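Cas13d (uncultured Ruminococcus sp, PDB 6IV9) is a CRISPR RNA-guided ribonuclease whose two HEPN domains govern both maturation of the bound crRNA and cleavage of target RNA. Local coordinates at residues F508-E513 / V730-V735. The protein carries 2 engineered substitutions. Sequence-based numbering, arbitrary orientation.
Sequences FLDGKE and VMYLLV. With nucleotides of chain B.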
loop_
_atom_site.group_PDB
_atom_site.type_symbol
_atom_site.label_atom_id
_atom_site.label_comp_id
_atom_site.label_asym_id
_atom_site.label_seq_id
_atom_site.Cartn_x
_atom_site.Cartn_y
_atom_site.Cartn_z
ATOM N N PHE A 508 -9.650 -7.233 2.000
ATOM C CA PHE A 508 -8.836 -8.093 1.115
ATOM C C PHE A 508 -7.343 -7.804 1.265
ATOM O O PHE A 508 -6.580 -8.474 0.619
ATOM C CB PHE A 508 -9.282 -7.861 -0.322
ATOM C CG PHE A 508 -10.749 -8.103 -0.550
ATOM C CD1 PHE A 508 -11.278 -9.373 -0.426
ATOM C CD2 PHE A 508 -11.598 -7.066 -0.867
ATOM C CE1 PHE A 508 -12.630 -9.600 -0.621
ATOM C CE2 PHE A 508 -12.945 -7.296 -1.063
ATOM C CZ PHE A 508 -13.458 -8.559 -0.951
ATOM N N LEU A 509 -6.969 -6.897 2.156
ATOM C CA LEU A 509 -5.561 -6.444 2.225
ATOM C C LEU A 509 -4.891 -6.728 3.567
ATOM O O LEU A 509 -5.541 -6.746 4.575
ATOM C CB LEU A 509 -5.523 -4.936 1.965
ATOM C CG LEU A 509 -6.117 -4.461 0.647
ATOM C CD1 LEU A 509 -6.007 -2.964 0.519
ATOM C CD2 LEU A 509 -5.460 -5.144 -0.527
ATOM N N ASP A 510 -3.582 -6.903 3.494
ATOM C CA ASP A 510 -2.661 -7.073 4.639
ATOM C C ASP A 510 -2.414 -5.682 5.248
ATOM O O ASP A 510 -2.616 -4.704 4.555
ATOM C CB ASP A 510 -1.396 -7.735 4.090
ATOM C CG ASP A 510 -0.295 -8.012 5.083
ATOM O OD1 ASP A 510 -0.369 -9.027 5.762
ATOM O OD2 ASP A 510 0.583 -7.173 5.192
ATOM N N GLY A 511 -1.875 -5.620 6.455
ATOM C CA GLY A 511 -1.645 -4.316 7.090
ATOM C C GLY A 511 -0.727 -3.443 6.258
ATOM O O GLY A 511 -0.961 -2.261 6.198
ATOM N N LYS A 512 0.313 -4.015 5.664
ATOM C CA LYS A 512 1.233 -3.212 4.829
ATOM C C LYS A 512 0.508 -2.685 3.593
ATOM O O LYS A 512 0.792 -1.598 3.174
ATOM C CB LYS A 512 2.481 -4.022 4.487
ATOM C CG LYS A 512 3.467 -4.074 5.632
ATOM C CD LYS A 512 4.662 -4.902 5.378
ATOM C CE LYS A 512 5.561 -4.944 6.586
ATOM N NZ LYS A 512 5.777 -3.606 7.167
ATOM N N GLU A 513 -0.328 -3.516 2.998
ATOM C CA GLU A 513 -1.102 -3.118 1.807
ATOM C C GLU A 513 -2.066 -1.995 2.203
ATOM O O GLU A 513 -2.207 -1.056 1.463
ATOM C CB GLU A 513 -1.809 -4.335 1.221
ATOM C CG GLU A 513 -0.882 -5.353 0.598
ATOM C CD GLU A 513 -1.604 -6.577 0.071
ATOM O OE1 GLU A 513 -2.374 -7.142 0.809
ATOM O OE2 GLU A 513 -1.387 -6.919 -1.067
ATOM N N VAL A 730 10.148 -16.102 6.191
ATOM C CA VAL A 730 11.043 -16.184 5.008
ATOM C C VAL A 730 10.236 -16.361 3.716
ATOM O O VAL A 730 10.521 -15.706 2.755
ATOM C CB VAL A 730 12.079 -17.304 5.207
ATOM C CG1 VAL A 730 12.779 -17.652 3.920
ATOM C CG2 VAL A 730 13.065 -16.955 6.301
ATOM N N MET A 731 9.280 -17.274 3.706
ATOM C CA MET A 731 8.459 -17.496 2.493
ATOM C C MET A 731 7.618 -16.244 2.192
ATOM O O MET A 731 7.482 -15.896 1.060
ATOM C CB MET A 731 7.609 -18.760 2.621
ATOM C CG MET A 731 8.443 -19.995 2.878
ATOM S SD MET A 731 9.977 -20.132 1.915
ATOM C CE MET A 731 9.337 -20.286 0.257
ATOM N N TYR A 732 7.092 -15.604 3.223
ATOM C CA TYR A 732 6.271 -14.385 3.044
ATOM C C TYR A 732 7.117 -13.285 2.397
ATOM O O TYR A 732 6.681 -12.692 1.456
ATOM C CB TYR A 732 5.734 -13.931 4.398
ATOM C CG TYR A 732 5.394 -12.473 4.510
ATOM C CD1 TYR A 732 4.236 -11.959 3.974
ATOM C CD2 TYR A 732 6.235 -11.609 5.177
ATOM C CE1 TYR A 732 3.933 -10.620 4.079
ATOM C CE2 TYR A 732 5.951 -10.266 5.287
ATOM C CZ TYR A 732 4.791 -9.771 4.740
ATOM O OH TYR A 732 4.491 -8.463 4.869
ATOM N N LEU A 733 8.347 -13.111 2.863
ATOM C CA LEU A 733 9.235 -12.049 2.327
ATOM C C LEU A 733 9.441 -12.298 0.828
ATOM O O LEU A 733 9.388 -11.365 0.060
ATOM C CB LEU A 733 10.561 -12.163 3.073
ATOM C CG LEU A 733 10.957 -11.046 4.027
ATOM C CD1 LEU A 733 9.836 -10.121 4.411
ATOM C CD2 LEU A 733 11.717 -11.566 5.221
ATOM N N LEU A 734 9.640 -13.547 0.442
ATOM C CA LEU A 734 9.848 -13.846 -0.990
ATOM C C LEU A 734 8.599 -13.522 -1.817
ATOM O O LEU A 734 8.722 -12.807 -2.782
ATOM C CB LEU A 734 10.180 -15.332 -1.110
ATOM C CG LEU A 734 10.187 -15.879 -2.528
ATOM C CD1 LEU A 734 11.303 -15.262 -3.337
ATOM C CD2 LEU A 734 10.291 -17.385 -2.523
ATOM N N VAL A 735 7.440 -14.033 -1.417
ATOM C CA VAL A 735 6.192 -13.793 -2.196
ATOM C C VAL A 735 5.831 -12.303 -2.180
ATOM O O VAL A 735 5.574 -11.764 -3.231
ATOM C CB VAL A 735 5.042 -14.682 -1.688
ATOM C CG1 VAL A 735 3.737 -14.397 -2.390
ATOM C CG2 VAL A 735 5.389 -16.152 -1.780
ATOM P P U B 38 8.175 -7.096 7.099
ATOM O OP1 U B 38 7.842 -7.399 5.746
ATOM O OP2 U B 38 7.175 -6.902 8.117
ATOM O "O5'" U B 38 9.125 -8.290 7.546
ATOM C "C5'" U B 38 9.499 -8.388 8.868
ATOM C "C4'" U B 38 10.673 -9.337 8.987
ATOM O "O4'" U B 38 11.743 -8.854 8.142
ATOM C "C3'" U B 38 11.251 -9.328 10.387
ATOM O "O3'" U B 38 10.551 -10.323 11.142
ATOM C "C2'" U B 38 12.721 -9.675 10.152
ATOM O "O2'" U B 38 12.914 -11.055 9.938
ATOM C "C1'" U B 38 12.982 -8.994 8.818
ATOM N N1 U B 38 13.607 -7.676 8.951
ATOM C C2 U B 38 14.454 -7.286 7.926
ATOM O O2 U B 38 14.685 -7.999 6.955
ATOM N N3 U B 38 14.995 -6.025 8.070
ATOM C C4 U B 38 14.759 -5.125 9.109
ATOM O O4 U B 38 15.310 -4.012 9.102
ATOM C C5 U B 38 13.822 -5.592 10.100
ATOM C C6 U B 38 13.295 -6.825 9.988
ATOM P P G B 36 7.449 -3.149 3.513
ATOM O OP1 G B 36 6.850 -4.447 3.073
ATOM O OP2 G B 36 7.508 -2.846 4.985
ATOM O "O5'" G B 36 8.938 -2.917 3.074
ATOM C "C5'" G B 36 9.310 -3.163 1.711
ATOM C "C4'" G B 36 10.721 -2.691 1.466
ATOM O "O4'" G B 36 10.804 -1.277 1.691
ATOM C "C3'" G B 36 11.776 -3.311 2.374
ATOM O "O3'" G B 36 12.330 -4.512 1.850
ATOM C "C2'" G B 36 12.831 -2.233 2.464
ATOM O "O2'" G B 36 13.663 -2.225 1.317
ATOM C "C1'" G B 36 12.001 -0.960 2.339
ATOM N N9 G B 36 11.703 -0.389 3.627
ATOM C C8 G B 36 10.776 -0.813 4.547
ATOM N N7 G B 36 10.785 -0.102 5.641
ATOM C C5 G B 36 11.800 0.811 5.442
ATOM C C6 G B 36 12.273 1.840 6.279
ATOM O O6 G B 36 11.876 2.156 7.404
ATOM N N1 G B 36 13.296 2.554 5.678
ATOM C C2 G B 36 13.804 2.301 4.433
ATOM N N2 G B 36 14.783 3.103 4.024
ATOM N N3 G B 36 13.375 1.340 3.641
ATOM C C4 G B 36 12.380 0.639 4.207
ATOM P P A B 37 12.037 -5.929 2.480
ATOM O OP1 A B 37 13.058 -6.856 2.027
ATOM O OP2 A B 37 10.614 -6.350 2.201
ATOM O "O5'" A B 37 12.208 -5.711 4.052
ATOM C "C5'" A B 37 11.838 -6.810 4.925
ATOM C "C4'" A B 37 11.244 -6.332 6.230
ATOM O "O4'" A B 37 12.226 -5.518 6.909
ATOM C "C3'" A B 37 9.977 -5.489 6.086
ATOM O "O3'" A B 37 9.096 -5.811 7.161
ATOM C "C2'" A B 37 10.484 -4.057 6.220
ATOM O "O2'" A B 37 9.546 -3.138 6.743
ATOM C "C1'" A B 37 11.678 -4.223 7.168
ATOM N N9 A B 37 12.727 -3.265 6.879
ATOM C C8 A B 37 13.630 -3.306 5.844
ATOM N N7 A B 37 14.484 -2.312 5.855
ATOM C C5 A B 37 14.082 -1.541 6.934
ATOM C C6 A B 37 14.567 -0.342 7.468
ATOM N N6 A B 37 15.588 0.327 6.945
ATOM N N1 A B 37 13.947 0.160 8.560
ATOM C C2 A B 37 12.939 -0.525 9.096
ATOM N N3 A B 37 12.379 -1.657 8.678
ATOM C C4 A B 37 13.027 -2.134 7.597
HETATM O O HOH W 1 2.410 -7.578 3.394
#
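Tyr732, on helix 713-760, brings its hydroxyl up to Lys512 and to Asp510, the N-cap of helix 511-535. Asp510 and Glu513 form a capping box: Asp510 N donates almost straight to Glu513 OE1 at 3.0 Å, while Lys512 N donates to Asp510 OD2, meeting it from above the carboxylate plane. No direct hydrogen bond joins the two segments. Instead a single water bridges them, donating a hydrogen bond to Asp510 OD2 (2.6 Å) and lying 2.7 Å from Tyr732 OH, in the plane of the phenol ring. OD2 thus takes both the Lys512 N-H and the water, which ties the cap to helix 713-760. Asp510 points its CB toward that helix, and a chi1 of 180° places CG opposite the backbone N; carboxylate and ring planes lie 40° apart. Tyr634 on helix 630-638 packs edge-to-face with Tyr732 and also touches Asp510. Beside the water, Lys512 CD passes 3.6 Å from Tyr732 OH, and the two residues together line the crRNA backbone. The lysine chain runs extended to CE and bends at chi4 (-46°). Tyr732 CE2, at the ring edge, lies 3.5 Å from OP1 of U38 of chain B, and Lys512 NZ donates to OP2 of G36 of chain B at 2.9 Å.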